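Local structure of McyG protein (Microcystis aeruginosa PCC 7806, 4R0M) at residues 32-37 with 46-51; 215-220 with 243-248; 292-297 with 322-327; 451-456 with 465-470. The protein binds phenylalanyl-adenylate in its adenylation domain and, as a microcystin synthetase component, probably passes an activated starter unit to its peptidyl carrier domain. All blocks are in the same frame, centred on the assembly; numbering follows the deposited sequence.

Contact 1: 32-37 with 46-51; sequences HGITYI and QSYQDL
Ser47 OG is gripped by two bonds, both to Asp50: it donates to Asp50 OD2 at 2.6 Å, meeting that oxygen from above the carboxylate plane, and accepts from Asp50 N at 3.2 Å. A weak bond from Ser47 N to Asp50 OD2 completes a capping box, with Ser47 as N-cap of the helix that starts at Tyr48. The hydroxyl reaches this place because chi1 (75°) sets OG between the backbone N and the carbonyl carbon. Just upstream the chain is still a hairpin strand: Ile34 N donates to Gln46 O at 2.7 Å, and Gln46 N returns a bond to Ile34 O. Tyr48 N continues the pairing onto a lone pair of His32 O. Gly33, in the non-hydrogen-bonded pair with Ser47, could not carry a CB, which would collide with Gln46 O and Ser47 CA. Its CA instead lies over the centre of the Tyr48 ring, a CH-pi contact of 3.6 Å to the centroid. Gln46, extended, brings OE1 to the edge of the Tyr36 ring, where Tyr36 OH donates to Gln46 OE1 at 2.8 Å, nearly along the C=O axis. Ile34 CD1 touches Leu51 CD2 at 3.7 Å. Helix 80-93 packs on Ile34 and Tyr36, helix 19-27 on Tyr48 and Leu51, while strand 243-246 flanks strand 33-37, and Tyr48 OH bonds to Gln244 NE2 of that strand and Cys242 O just before it.

Contact 2: 215-220 with 243-248; sequences QEVTLN and DQIHVP
Asn220 CG lies anti to its backbone N (chi1 174°) and His246 CG anti to its carbonyl carbon (chi1 -68°), so that amide and imidazole meet on the sheet face that also carries Thr218 and Gln244, in a beta-alpha-beta unit linking parallel strands 217-220 and 243-246 through helix 227-240. Asn220 ND2 donates to His246 ND1 at 3.3 Å, in the plane of the ring, and also binds Met222 O. At the ring's other nitrogen, His246 NE2 donates to a lone pair of Gln244 OE1 at 2.7 Å. Bonds at both nitrogens thus fix the imidazole's rotation, consistent with a proton on NE2. The two strand axes run 15° apart and the backbones exchange bonds: Thr218 N to Asp243 O at 3.1 Å, Ile245 N to Thr218 O, then Asn220 N to Ile245 O at 2.8 Å, and Val247 N to Asn220 O. Asn220 ends its strand, its side chain about 8 Å from the bound adenylate. The face carrying Val217, Leu219 and Ile245 is mostly apolar, with Asp243 at its start, bound to His32 and Gly33, and Leu262 of helix 258-265 packs on Leu219. There Val217 CG1 approaches Ile245 CD1 to 3.6 Å, the chains crossing obliquely.

Contact 3: 292-297 with 322-327; sequences SYNLSS and KHQLQE
A Schellman motif ends helix 310-320 here, and an Asx turn in the chain leading to strand 300-303 lies against it. Gln324, with positive phi (71°), is the C-prime residue, and Leu325 N turns back to Leu320 O. His323, just before it, carries the polar link. Its ND1 accepts from Tyr293 N at 3.0 Å, almost straight (175°) and in the ring plane, while NE2 has a weak bond to Leu288 O. The backbone of His323 adds a second tie, Leu295 N to His323 O at 3.0 Å, nearly along the C=O axis. In the Asx turn, Asn294 OD1 takes two bonds from one residue: Ser296 OG at 2.6 Å, in plane on a lone pair, and Ser296 N at 3.2 Å, from above the carbonyl plane. Asn294 CG is anti to its backbone N, which brings its amide against that of Gln324; the chains cross obliquely but the planes are 13° apart, with Asn294 OD1 3.2 Å from Gln324 CD. An alanine in place of Asn294 would remove both bonds to Ser296 and would probably loosen the turn. The buried Leu295 side chain packs on Leu260 and Ile263 of helix 258-265 and on Leu320, whereas Gln324 stays at the surface. At the end of the turn, Ser296 CA comes within 3.2 Å of Gln324 O, a CA-H...O contact.

Contact 4: 451-456 with 465-470; sequences ELETTI and SYTAAF
The tight centre of this contact is Glu453, whose extended chain runs across the strand to Thr467 and Ala469. Glu453 OE2 accepts from Ala469 N at 2.9 Å on the anti lone pair, the bond bent to 144°, and Glu453 CG lies 4.1 Å from Thr467 CG2. Small apolar pairs flank this link: Leu452 CB rests on Ala469 CB at 4.0 Å, and Ile456 CG2 meets Thr467 CG2 at 3.9 Å, the latter two side chains crossing obliquely. Thr467 CG2 is anti to the backbone N, which turns the methyl to the helix. Behind these pairs Phe511 of helix 498-511 covers Leu452, and Ile484 of strand 479-486 covers Ile456. Helix 449-457 thus packs on an outer strand of a three-stranded mixed sheet, as in the small C-terminal subdomain of adenylating enzymes of this family; the axes of the short segments come to 7.6 Å at 141°. Ala468 and Phe470 bond to Thr485 and Ile483, so the carboxylate takes an N-H on the edge turned from strand 479-486. An alanine in place of Glu453 would take away the acceptor of Ala469 N and would probably weaken the link from helix to strand edge. Lys536 NZ reaches the same OE2 in a long, weak ion pair, which may steady its charge. The loose side is partly exposed: Thr454 points away from the strand, and neither it nor the turn at Ser465 and Tyr466 meets the opposite segment.

Contacts 1 and 2 are buried and share one sheet: strand 33-37 lies beside strand 243-246, Thr35 N probably bonding to Gln244 O at 2.9 Å, so hairpin and beta-alpha-beta unit join in one sheet. Contact 3, partly exposed, brings together two connections outside that sheet, and approaches contact 2 to about 6 Å between nearest atoms without touching. Contact 4, buried like contacts 1 and 2, lies at another sheet, its centre about 39 Å from that of contact 1. Main-chain ladders dominate in the first two; in contact 3 one imidazole nitrogen and one carbonyl share the accepting, and in contact 4 a single carboxylate spans from helix to strand beside small apolar pairs.

Contact 1: 32-37 with 46-51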
loop_
_atom_site.group_PDB
_atom_site.type_symbol
_atom_site.label_atom_id
_atom_site.label_comp_id
_atom_site.label_asym_id
_atom_site.label_seq_id
_atom_site.Cartn_x
_atom_site.Cartn_y
_atom_site.Cartn_z
ATOM N N HIS A 32 1.395 20.336 -17.939
ATOM C CA HIS A 32 1.095 19.151 -17.143
ATOM C C HIS A 32 0.681 19.453 -15.732
ATOM O O HIS A 32 0.829 20.579 -15.250
ATOM C CB HIS A 32 2.292 18.204 -17.155
ATOM C CG HIS A 32 2.770 17.846 -18.541
ATOM N ND1 HIS A 32 2.144 16.936 -19.309
ATOM C CD2 HIS A 32 3.849 18.317 -19.289
ATOM C CE1 HIS A 32 2.788 16.825 -20.488
ATOM N NE2 HIS A 32 3.831 17.672 -20.473
ATOM N N GLY A 33 0.150 18.434 -15.062
ATOM C CA GLY A 33 -0.309 18.554 -13.683
ATOM C C GLY A 33 -1.127 17.359 -13.235
ATOM O O GLY A 33 -0.948 16.242 -13.730
ATOM N N ILE A 34 -2.037 17.606 -12.299
ATOM C CA ILE A 34 -2.843 16.548 -11.712
ATOM C C ILE A 34 -4.262 16.547 -12.274
ATOM O O ILE A 34 -4.947 17.573 -12.274
ATOM C CB ILE A 34 -2.880 16.647 -10.170
ATOM C CG1 ILE A 34 -1.457 16.757 -9.615
ATOM C CG2 ILE A 34 -3.602 15.444 -9.572
ATOM C CD1 ILE A 34 -1.382 17.224 -8.182
ATOM N N THR A 35 -4.678 15.382 -12.764
ATOM C CA THR A 35 -6.057 15.139 -13.159
ATOM C C THR A 35 -6.742 14.326 -12.062
ATOM O O THR A 35 -6.348 13.190 -11.782
ATOM C CB THR A 35 -6.135 14.379 -14.500
ATOM O OG1 THR A 35 -5.425 15.111 -15.506
ATOM C CG2 THR A 35 -7.586 14.193 -14.941
ATOM N N TYR A 36 -7.749 14.924 -11.432
ATOM C CA TYR A 36 -8.539 14.243 -10.412
ATOM C C TYR A 36 -9.799 13.657 -11.029
ATOM O O TYR A 36 -10.609 14.386 -11.614
ATOM C CB TYR A 36 -8.948 15.207 -9.297
ATOM C CG TYR A 36 -7.814 15.921 -8.603
ATOM C CD1 TYR A 36 -7.103 15.309 -7.571
ATOM C CD2 TYR A 36 -7.471 17.228 -8.955
ATOM C CE1 TYR A 36 -6.073 15.972 -6.920
ATOM C CE2 TYR A 36 -6.442 17.899 -8.312
ATOM C CZ TYR A 36 -5.746 17.268 -7.295
ATOM O OH TYR A 36 -4.725 17.935 -6.657
ATOM N N ILE A 37 -9.960 12.343 -10.905
ATOM C CA ILE A 37 -11.219 11.695 -11.266
ATOM C C ILE A 37 -12.121 11.716 -10.035
ATOM O O ILE A 37 -11.717 11.293 -8.955
ATOM C CB ILE A 37 -11.017 10.239 -11.753
ATOM C CG1 ILE A 37 -9.915 10.151 -12.823
ATOM C CG2 ILE A 37 -12.331 9.641 -12.250
ATOM C CD1 ILE A 37 -10.183 10.909 -14.109
ATOM N N GLN A 46 -5.719 20.164 -12.639
ATOM C CA GLN A 46 -4.994 21.169 -11.880
ATOM C C GLN A 46 -3.531 21.093 -12.296
ATOM O O GLN A 46 -2.829 20.142 -11.945
ATOM C CB GLN A 46 -5.147 20.921 -10.374
ATOM C CG GLN A 46 -4.556 22.007 -9.485
ATOM C CD GLN A 46 -4.678 21.702 -8.000
ATOM O OE1 GLN A 46 -4.475 20.566 -7.561
ATOM N NE2 GLN A 46 -4.996 22.726 -7.212
ATOM N N SER A 47 -3.082 22.087 -13.062
ATOM C CA SER A 47 -1.683 22.162 -13.494
ATOM C C SER A 47 -0.763 22.327 -12.288
ATOM O O SER A 47 -1.200 22.776 -11.226
ATOM C CB SER A 47 -1.476 23.315 -14.484
ATOM O OG SER A 47 -1.477 24.572 -13.825
ATOM N N TYR A 48 0.506 21.965 -12.455
ATOM C CA TYR A 48 1.483 22.079 -11.371
ATOM C C TYR A 48 1.626 23.511 -10.854
ATOM O O TYR A 48 1.905 23.722 -9.671
ATOM C CB TYR A 48 2.835 21.509 -11.791
ATOM C CG TYR A 48 2.849 20.002 -11.890
ATOM C CD1 TYR A 48 2.454 19.209 -10.809
ATOM C CD2 TYR A 48 3.267 19.365 -13.054
ATOM C CE1 TYR A 48 2.464 17.827 -10.893
ATOM C CE2 TYR A 48 3.284 17.981 -13.147
ATOM C CZ TYR A 48 2.881 17.218 -12.064
ATOM O OH TYR A 48 2.895 15.841 -12.143
ATOM N N GLN A 49 1.415 24.479 -11.746
ATOM C CA GLN A 49 1.371 25.895 -11.387
ATOM C C GLN A 49 0.183 26.202 -10.470
ATOM O O GLN A 49 0.335 26.913 -9.473
ATOM C CB GLN A 49 1.321 26.765 -12.656
ATOM C CG GLN A 49 1.336 28.271 -12.410
ATOM C CD GLN A 49 2.607 28.751 -11.730
ATOM O OE1 GLN A 49 2.589 29.132 -10.558
ATOM N NE2 GLN A 49 3.720 28.726 -12.459
ATOM N N ASP A 50 -0.990 25.664 -10.813
ATOM C CA ASP A 50 -2.201 25.832 -10.001
ATOM C C ASP A 50 -2.058 25.166 -8.634
ATOM O O ASP A 50 -2.471 25.731 -7.619
ATOM C CB ASP A 50 -3.429 25.261 -10.718
ATOM C CG ASP A 50 -3.783 26.019 -11.985
ATOM O OD1 ASP A 50 -4.064 27.234 -11.906
ATOM O OD2 ASP A 50 -3.808 25.387 -13.061
ATOM N N LEU A 51 -1.478 23.967 -8.619
ATOM C CA LEU A 51 -1.229 23.230 -7.381
ATOM C C LEU A 51 -0.330 24.038 -6.447
ATOM O O LEU A 51 -0.639 24.207 -5.264
ATOM C CB LEU A 51 -0.605 21.861 -7.683
ATOM C CG LEU A 51 -0.024 21.046 -6.521
ATOM C CD1 LEU A 51 -1.122 20.490 -5.622
ATOM C CD2 LEU A 51 0.854 19.921 -7.044
#

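Contact 2: 215-220 with 243-248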
loop_
_atom_site.group_PDB
_atom_site.type_symbol
_atom_site.label_atom_id
_atom_site.label_comp_id
_atom_site.label_asym_id
_atom_site.label_seq_id
_atom_site.Cartn_x
_atom_site.Cartn_y
_atom_site.Cartn_z
ATOM N N GLN A 215 7.113 12.745 -20.425
ATOM C CA GLN A 215 6.013 12.319 -21.287
ATOM C C GLN A 215 5.163 11.197 -20.672
ATOM O O GLN A 215 4.149 10.798 -21.252
ATOM C CB GLN A 215 6.534 11.890 -22.665
ATOM C CG GLN A 215 7.061 13.024 -23.536
ATOM C CD GLN A 215 8.546 13.292 -23.341
ATOM O OE1 GLN A 215 9.344 12.369 -23.176
ATOM N NE2 GLN A 215 8.922 14.563 -23.378
ATOM N N GLU A 216 5.572 10.695 -19.506
ATOM C CA GLU A 216 4.838 9.622 -18.830
ATOM C C GLU A 216 3.464 10.090 -18.371
ATOM O O GLU A 216 3.247 11.277 -18.119
ATOM C CB GLU A 216 5.610 9.072 -17.621
ATOM C CG GLU A 216 7.019 8.557 -17.896
ATOM C CD GLU A 216 7.077 7.368 -18.837
ATOM O OE1 GLU A 216 6.021 6.778 -19.146
ATOM O OE2 GLU A 216 8.199 7.022 -19.272
ATOM N N VAL A 217 2.535 9.145 -18.281
ATOM C CA VAL A 217 1.228 9.395 -17.688
ATOM C C VAL A 217 0.994 8.343 -16.605
ATOM O O VAL A 217 0.832 7.157 -16.900
ATOM C CB VAL A 217 0.098 9.357 -18.741
ATOM C CG1 VAL A 217 -1.249 9.622 -18.085
ATOM C CG2 VAL A 217 0.353 10.368 -19.854
ATOM N N THR A 218 1.011 8.786 -15.351
ATOM C CA THR A 218 0.790 7.893 -14.214
ATOM C C THR A 218 -0.670 7.918 -13.784
ATOM O O THR A 218 -1.327 8.958 -13.859
ATOM C CB THR A 218 1.680 8.250 -13.002
ATOM O OG1 THR A 218 1.320 9.541 -12.497
ATOM C CG2 THR A 218 3.158 8.246 -13.381
ATOM N N LEU A 219 -1.171 6.765 -13.345
ATOM C CA LEU A 219 -2.516 6.659 -12.785
ATOM C C LEU A 219 -2.497 5.886 -11.468
ATOM O O LEU A 219 -2.043 4.739 -11.412
ATOM C CB LEU A 219 -3.487 6.014 -13.784
ATOM C CG LEU A 219 -4.958 5.842 -13.377
ATOM C CD1 LEU A 219 -5.878 5.954 -14.582
ATOM C CD2 LEU A 219 -5.202 4.527 -12.649
ATOM N N ASN A 220 -2.994 6.533 -10.417
ATOM C CA ASN A 220 -3.138 5.913 -9.111
ATOM C C ASN A 220 -4.603 5.779 -8.719
ATOM O O ASN A 220 -5.397 6.700 -8.928
ATOM C CB ASN A 220 -2.402 6.723 -8.044
ATOM C CG ASN A 220 -2.653 6.201 -6.641
ATOM O OD1 ASN A 220 -2.243 5.096 -6.292
ATOM N ND2 ASN A 220 -3.337 6.996 -5.830
ATOM N N ASP A 243 2.280 14.126 -16.425
ATOM C CA ASP A 243 0.876 14.060 -16.033
ATOM C C ASP A 243 0.628 12.948 -15.016
ATOM O O ASP A 243 1.132 11.830 -15.170
ATOM C CB ASP A 243 -0.019 13.857 -17.258
ATOM C CG ASP A 243 -0.351 15.159 -17.967
ATOM O OD1 ASP A 243 -0.499 16.199 -17.290
ATOM O OD2 ASP A 243 -0.480 15.136 -19.209
ATOM N N GLN A 244 -0.131 13.271 -13.971
ATOM C CA GLN A 244 -0.541 12.278 -12.976
ATOM C C GLN A 244 -2.050 12.286 -12.743
ATOM O O GLN A 244 -2.683 13.345 -12.690
ATOM C CB GLN A 244 0.235 12.426 -11.655
ATOM C CG GLN A 244 -0.009 13.711 -10.877
ATOM C CD GLN A 244 0.732 13.730 -9.553
ATOM O OE1 GLN A 244 0.260 13.190 -8.549
ATOM N NE2 GLN A 244 1.898 14.369 -9.541
ATOM N N ILE A 245 -2.612 11.090 -12.611
ATOM C CA ILE A 245 -4.049 10.910 -12.437
ATOM C C ILE A 245 -4.323 10.189 -11.121
ATOM O O ILE A 245 -3.623 9.235 -10.768
ATOM C CB ILE A 245 -4.665 10.126 -13.617
ATOM C CG1 ILE A 245 -4.215 10.732 -14.953
ATOM C CG2 ILE A 245 -6.186 10.115 -13.525
ATOM C CD1 ILE A 245 -4.297 9.782 -16.127
ATOM N N HIS A 246 -5.336 10.661 -10.397
ATOM C CA HIS A 246 -5.742 10.047 -9.139
ATOM C C HIS A 246 -7.212 9.740 -9.115
ATOM O O HIS A 246 -8.054 10.629 -9.284
ATOM C CB HIS A 246 -5.328 10.911 -7.957
ATOM C CG HIS A 246 -3.835 10.980 -7.760
ATOM N ND1 HIS A 246 -3.150 10.029 -7.097
ATOM C CD2 HIS A 246 -2.895 11.914 -8.191
ATOM C CE1 HIS A 246 -1.843 10.343 -7.090
ATOM N NE2 HIS A 246 -1.688 11.496 -7.762
ATOM N N VAL A 247 -7.518 8.461 -8.911
ATOM C CA VAL A 247 -8.886 7.948 -8.913
ATOM C C VAL A 247 -9.200 7.412 -7.515
ATOM O O VAL A 247 -8.346 6.764 -6.908
ATOM C CB VAL A 247 -9.047 6.802 -9.942
ATOM C CG1 VAL A 247 -10.517 6.529 -10.237
ATOM C CG2 VAL A 247 -8.303 7.120 -11.233
ATOM N N PRO A 248 -10.417 7.680 -6.993
ATOM C CA PRO A 248 -10.786 7.098 -5.695
ATOM C C PRO A 248 -10.931 5.581 -5.809
ATOM O O PRO A 248 -11.483 5.086 -6.797
ATOM C CB PRO A 248 -12.144 7.747 -5.378
ATOM C CG PRO A 248 -12.288 8.887 -6.335
ATOM C CD PRO A 248 -11.509 8.496 -7.552
#

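Contact 3: 292-297 with 322-327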
loop_
_atom_site.group_PDB
_atom_site.type_symbol
_atom_site.label_atom_id
_atom_site.label_comp_id
_atom_site.label_asym_id
_atom_site.label_seq_id
_atom_site.Cartn_x
_atom_site.Cartn_y
_atom_site.Cartn_z
ATOM N N SER A 292 -13.561 -4.928 -26.090
ATOM C CA SER A 292 -12.116 -4.855 -26.280
ATOM C C SER A 292 -11.570 -3.490 -25.887
ATOM O O SER A 292 -12.122 -2.453 -26.259
ATOM C CB SER A 292 -11.724 -5.204 -27.721
ATOM O OG SER A 292 -12.382 -4.362 -28.648
ATOM N N TYR A 293 -10.487 -3.515 -25.117
ATOM C CA TYR A 293 -9.781 -2.315 -24.699
ATOM C C TYR A 293 -8.428 -2.245 -25.396
ATOM O O TYR A 293 -7.857 -3.272 -25.771
ATOM C CB TYR A 293 -9.569 -2.315 -23.182
ATOM C CG TYR A 293 -10.833 -2.187 -22.359
ATOM C CD1 TYR A 293 -11.342 -0.934 -22.017
ATOM C CD2 TYR A 293 -11.515 -3.321 -21.907
ATOM C CE1 TYR A 293 -12.495 -0.812 -21.257
ATOM C CE2 TYR A 293 -12.671 -3.209 -21.145
ATOM C CZ TYR A 293 -13.155 -1.953 -20.823
ATOM O OH TYR A 293 -14.301 -1.835 -20.070
ATOM N N ASN A 294 -7.927 -1.027 -25.570
ATOM C CA ASN A 294 -6.575 -0.808 -26.061
ATOM C C ASN A 294 -5.680 -0.359 -24.906
ATOM O O ASN A 294 -5.818 0.756 -24.395
ATOM C CB ASN A 294 -6.573 0.221 -27.202
ATOM C CG ASN A 294 -5.173 0.570 -27.683
ATOM O OD1 ASN A 294 -4.230 -0.207 -27.527
ATOM N ND2 ASN A 294 -5.035 1.749 -28.281
ATOM N N LEU A 295 -4.768 -1.238 -24.504
ATOM C CA LEU A 295 -3.888 -0.977 -23.367
ATOM C C LEU A 295 -2.417 -0.872 -23.776
ATOM O O LEU A 295 -1.522 -0.975 -22.933
ATOM C CB LEU A 295 -4.073 -2.060 -22.296
ATOM C CG LEU A 295 -5.483 -2.322 -21.753
ATOM C CD1 LEU A 295 -5.460 -3.474 -20.759
ATOM C CD2 LEU A 295 -6.088 -1.078 -21.121
ATOM N N SER A 296 -2.176 -0.650 -25.067
ATOM C CA SER A 296 -0.817 -0.588 -25.616
ATOM C C SER A 296 0.047 0.552 -25.061
ATOM O O SER A 296 1.273 0.489 -25.137
ATOM C CB SER A 296 -0.857 -0.540 -27.147
ATOM O OG SER A 296 -1.715 0.491 -27.604
ATOM N N SER A 297 -0.591 1.573 -24.491
ATOM C CA SER A 297 0.125 2.682 -23.850
ATOM C C SER A 297 0.806 2.272 -22.539
ATOM O O SER A 297 1.767 2.909 -22.105
ATOM C CB SER A 297 -0.825 3.852 -23.587
ATOM O OG SER A 297 -1.750 3.545 -22.558
ATOM N N LYS A 322 -4.760 -9.985 -25.332
ATOM C CA LYS A 322 -5.807 -9.848 -26.345
ATOM C C LYS A 322 -6.386 -8.431 -26.345
ATOM O O LYS A 322 -7.275 -8.110 -27.139
ATOM C CB LYS A 322 -6.922 -10.871 -26.095
ATOM C CG LYS A 322 -6.469 -12.322 -26.158
ATOM C CD LYS A 322 -7.627 -13.279 -25.929
ATOM C CE LYS A 322 -7.197 -14.719 -26.158
ATOM N NZ LYS A 322 -8.363 -15.647 -26.180
ATOM N N HIS A 323 -5.879 -7.595 -25.443
ATOM C CA HIS A 323 -6.295 -6.201 -25.329
ATOM C C HIS A 323 -5.113 -5.283 -25.473
ATOM O O HIS A 323 -5.083 -4.184 -24.908
ATOM C CB HIS A 323 -7.021 -5.974 -24.009
ATOM C CG HIS A 323 -8.321 -6.727 -23.903
ATOM N ND1 HIS A 323 -9.515 -6.127 -24.023
ATOM C CD2 HIS A 323 -8.579 -8.082 -23.706
ATOM C CE1 HIS A 323 -10.490 -7.042 -23.898
ATOM N NE2 HIS A 323 -9.916 -8.239 -23.705
ATOM N N GLN A 324 -4.124 -5.754 -26.234
ATOM C CA GLN A 324 -2.945 -4.979 -26.652
ATOM C C GLN A 324 -1.935 -4.652 -25.550
ATOM O O GLN A 324 -1.053 -3.813 -25.747
ATOM C CB GLN A 324 -3.353 -3.707 -27.415
ATOM C CG GLN A 324 -4.163 -3.961 -28.677
ATOM C CD GLN A 324 -4.348 -2.707 -29.509
ATOM O OE1 GLN A 324 -3.377 -2.094 -29.957
ATOM N NE2 GLN A 324 -5.602 -2.319 -29.724
ATOM N N LEU A 325 -2.050 -5.317 -24.401
ATOM C CA LEU A 325 -1.052 -5.178 -23.342
ATOM C C LEU A 325 0.262 -5.787 -23.818
ATOM O O LEU A 325 0.351 -6.998 -24.032
ATOM C CB LEU A 325 -1.521 -5.842 -22.042
ATOM C CG LEU A 325 -0.625 -5.690 -20.807
ATOM C CD1 LEU A 325 -0.676 -4.271 -20.256
ATOM C CD2 LEU A 325 -1.012 -6.694 -19.731
ATOM N N GLN A 326 1.269 -4.935 -23.995
ATOM C CA GLN A 326 2.551 -5.347 -24.574
ATOM C C GLN A 326 3.330 -6.303 -23.671
ATOM O O GLN A 326 3.105 -6.353 -22.457
ATOM C CB GLN A 326 3.405 -4.129 -24.951
ATOM C CG GLN A 326 3.755 -3.208 -23.790
ATOM C CD GLN A 326 4.549 -1.990 -24.227
ATOM O OE1 GLN A 326 4.009 -0.887 -24.320
ATOM N NE2 GLN A 326 5.835 -2.185 -24.503
ATOM N N GLU A 327 4.236 -7.063 -24.282
ATOM C CA GLU A 327 5.068 -8.029 -23.567
ATOM C C GLU A 327 5.997 -7.337 -22.575
ATOM O O GLU A 327 6.572 -6.290 -22.882
ATOM C CB GLU A 327 5.880 -8.872 -24.553
ATOM C CG GLU A 327 5.049 -9.857 -25.366
ATOM C CD GLU A 327 5.857 -10.594 -26.422
ATOM O OE1 GLU A 327 7.098 -10.426 -26.469
ATOM O OE2 GLU A 327 5.247 -11.347 -27.210
#

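Contact 4: 451-456 with 465-470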
loop_
_atom_site.group_PDB
_atom_site.type_symbol
_atom_site.label_atom_id
_atom_site.label_comp_id
_atom_site.label_asym_id
_atom_site.label_seq_id
_atom_site.Cartn_x
_atom_site.Cartn_y
_atom_site.Cartn_z
ATOM N N GLU A 451 -0.416 -19.004 -2.041
ATOM C CA GLU A 451 -0.838 -20.158 -2.841
ATOM C C GLU A 451 -2.175 -20.689 -2.347
ATOM O O GLU A 451 -3.108 -20.878 -3.132
ATOM C CB GLU A 451 0.195 -21.282 -2.763
ATOM C CG GLU A 451 1.421 -21.106 -3.639
ATOM C CD GLU A 451 2.357 -22.297 -3.545
ATOM O OE1 GLU A 451 1.913 -23.434 -3.825
ATOM O OE2 GLU A 451 3.536 -22.100 -3.185
ATOM N N LEU A 452 -2.255 -20.922 -1.037
ATOM C CA LEU A 452 -3.480 -21.386 -0.394
ATOM C C LEU A 452 -4.630 -20.433 -0.681
ATOM O O LEU A 452 -5.689 -20.857 -1.146
ATOM C CB LEU A 452 -3.271 -21.541 1.115
ATOM C CG LEU A 452 -2.336 -22.667 1.570
ATOM C CD1 LEU A 452 -1.745 -22.360 2.939
ATOM C CD2 LEU A 452 -3.047 -24.015 1.569
ATOM N N GLU A 453 -4.396 -19.145 -0.430
ATOM C CA GLU A 453 -5.388 -18.096 -0.670
ATOM C C GLU A 453 -5.841 -18.030 -2.127
ATOM O O GLU A 453 -7.036 -17.919 -2.396
ATOM C CB GLU A 453 -4.858 -16.737 -0.206
ATOM C CG GLU A 453 -4.902 -16.546 1.303
ATOM C CD GLU A 453 -3.820 -15.617 1.822
ATOM O OE1 GLU A 453 -3.337 -14.753 1.058
ATOM O OE2 GLU A 453 -3.451 -15.752 3.006
ATOM N N THR A 454 -4.890 -18.110 -3.059
ATOM C CA THR A 454 -5.211 -18.106 -4.490
ATOM C C THR A 454 -6.080 -19.314 -4.837
ATOM O O THR A 454 -7.091 -19.177 -5.530
ATOM C CB THR A 454 -3.942 -18.101 -5.373
ATOM O OG1 THR A 454 -3.088 -17.021 -4.981
ATOM C CG2 THR A 454 -4.299 -17.942 -6.848
ATOM N N THR A 455 -5.685 -20.483 -4.332
ATOM C CA THR A 455 -6.421 -21.730 -4.552
ATOM C C THR A 455 -7.855 -21.628 -4.030
ATOM O O THR A 455 -8.798 -22.035 -4.713
ATOM C CB THR A 455 -5.701 -22.930 -3.905
ATOM O OG1 THR A 455 -4.326 -22.930 -4.303
ATOM C CG2 THR A 455 -6.342 -24.245 -4.329
ATOM N N ILE A 456 -8.007 -21.072 -2.828
ATOM C CA ILE A 456 -9.320 -20.833 -2.229
ATOM C C ILE A 456 -10.149 -19.884 -3.095
ATOM O O ILE A 456 -11.337 -20.123 -3.323
ATOM C CB ILE A 456 -9.195 -20.252 -0.800
ATOM C CG1 ILE A 456 -8.503 -21.250 0.131
ATOM C CG2 ILE A 456 -10.564 -19.884 -0.234
ATOM C CD1 ILE A 456 -7.750 -20.598 1.271
ATOM N N SER A 465 -10.155 -11.093 -2.504
ATOM C CA SER A 465 -9.521 -10.078 -1.686
ATOM C C SER A 465 -9.914 -10.013 -0.211
ATOM O O SER A 465 -9.508 -9.135 0.481
ATOM C CB SER A 465 -9.722 -8.713 -2.291
ATOM O OG SER A 465 -11.007 -8.244 -2.068
ATOM N N TYR A 466 -10.684 -10.978 0.250
ATOM C CA TYR A 466 -11.067 -11.097 1.641
ATOM C C TYR A 466 -10.620 -12.379 2.299
ATOM O O TYR A 466 -11.193 -12.786 3.263
ATOM C CB TYR A 466 -12.564 -10.990 1.782
ATOM C CG TYR A 466 -13.148 -9.717 1.315
ATOM C CD1 TYR A 466 -13.211 -8.643 2.132
ATOM C CD2 TYR A 466 -13.647 -9.597 0.059
ATOM C CE1 TYR A 466 -13.740 -7.470 1.714
ATOM C CE2 TYR A 466 -14.183 -8.427 -0.365
ATOM C CZ TYR A 466 -14.227 -7.373 0.482
ATOM O OH TYR A 466 -14.762 -6.210 0.084
ATOM N N THR A 467 -9.630 -13.039 1.735
ATOM C CA THR A 467 -9.255 -14.359 2.148
ATOM C C THR A 467 -7.921 -14.366 2.841
ATOM O O THR A 467 -7.094 -13.597 2.522
ATOM C CB THR A 467 -9.241 -15.299 0.959
ATOM O OG1 THR A 467 -10.508 -15.276 0.344
ATOM C CG2 THR A 467 -8.986 -16.655 1.392
ATOM N N ALA A 468 -7.752 -15.204 3.847
ATOM C CA ALA A 468 -6.492 -15.320 4.579
ATOM C C ALA A 468 -6.219 -16.758 5.013
ATOM O O ALA A 468 -7.142 -17.506 5.343
ATOM C CB ALA A 468 -6.488 -14.395 5.785
ATOM N N ALA A 469 -4.944 -17.133 5.003
ATOM C CA ALA A 469 -4.512 -18.436 5.482
ATOM C C ALA A 469 -3.343 -18.269 6.449
ATOM O O ALA A 469 -2.323 -17.665 6.107
ATOM C CB ALA A 469 -4.126 -19.330 4.314
ATOM N N PHE A 470 -3.504 -18.796 7.660
ATOM C CA PHE A 470 -2.466 -18.717 8.689
ATOM C C PHE A 470 -2.485 -19.946 9.594
ATOM O O PHE A 470 -3.482 -20.672 9.646
ATOM C CB PHE A 470 -2.608 -17.432 9.518
ATOM C CG PHE A 470 -3.940 -17.289 10.200
ATOM C CD1 PHE A 470 -5.012 -16.689 9.544
ATOM C CD2 PHE A 470 -4.126 -17.748 11.500
ATOM C CE1 PHE A 470 -6.242 -16.556 10.169
ATOM C CE2 PHE A 470 -5.355 -17.619 12.129
ATOM C CZ PHE A 470 -6.413 -17.018 11.465
#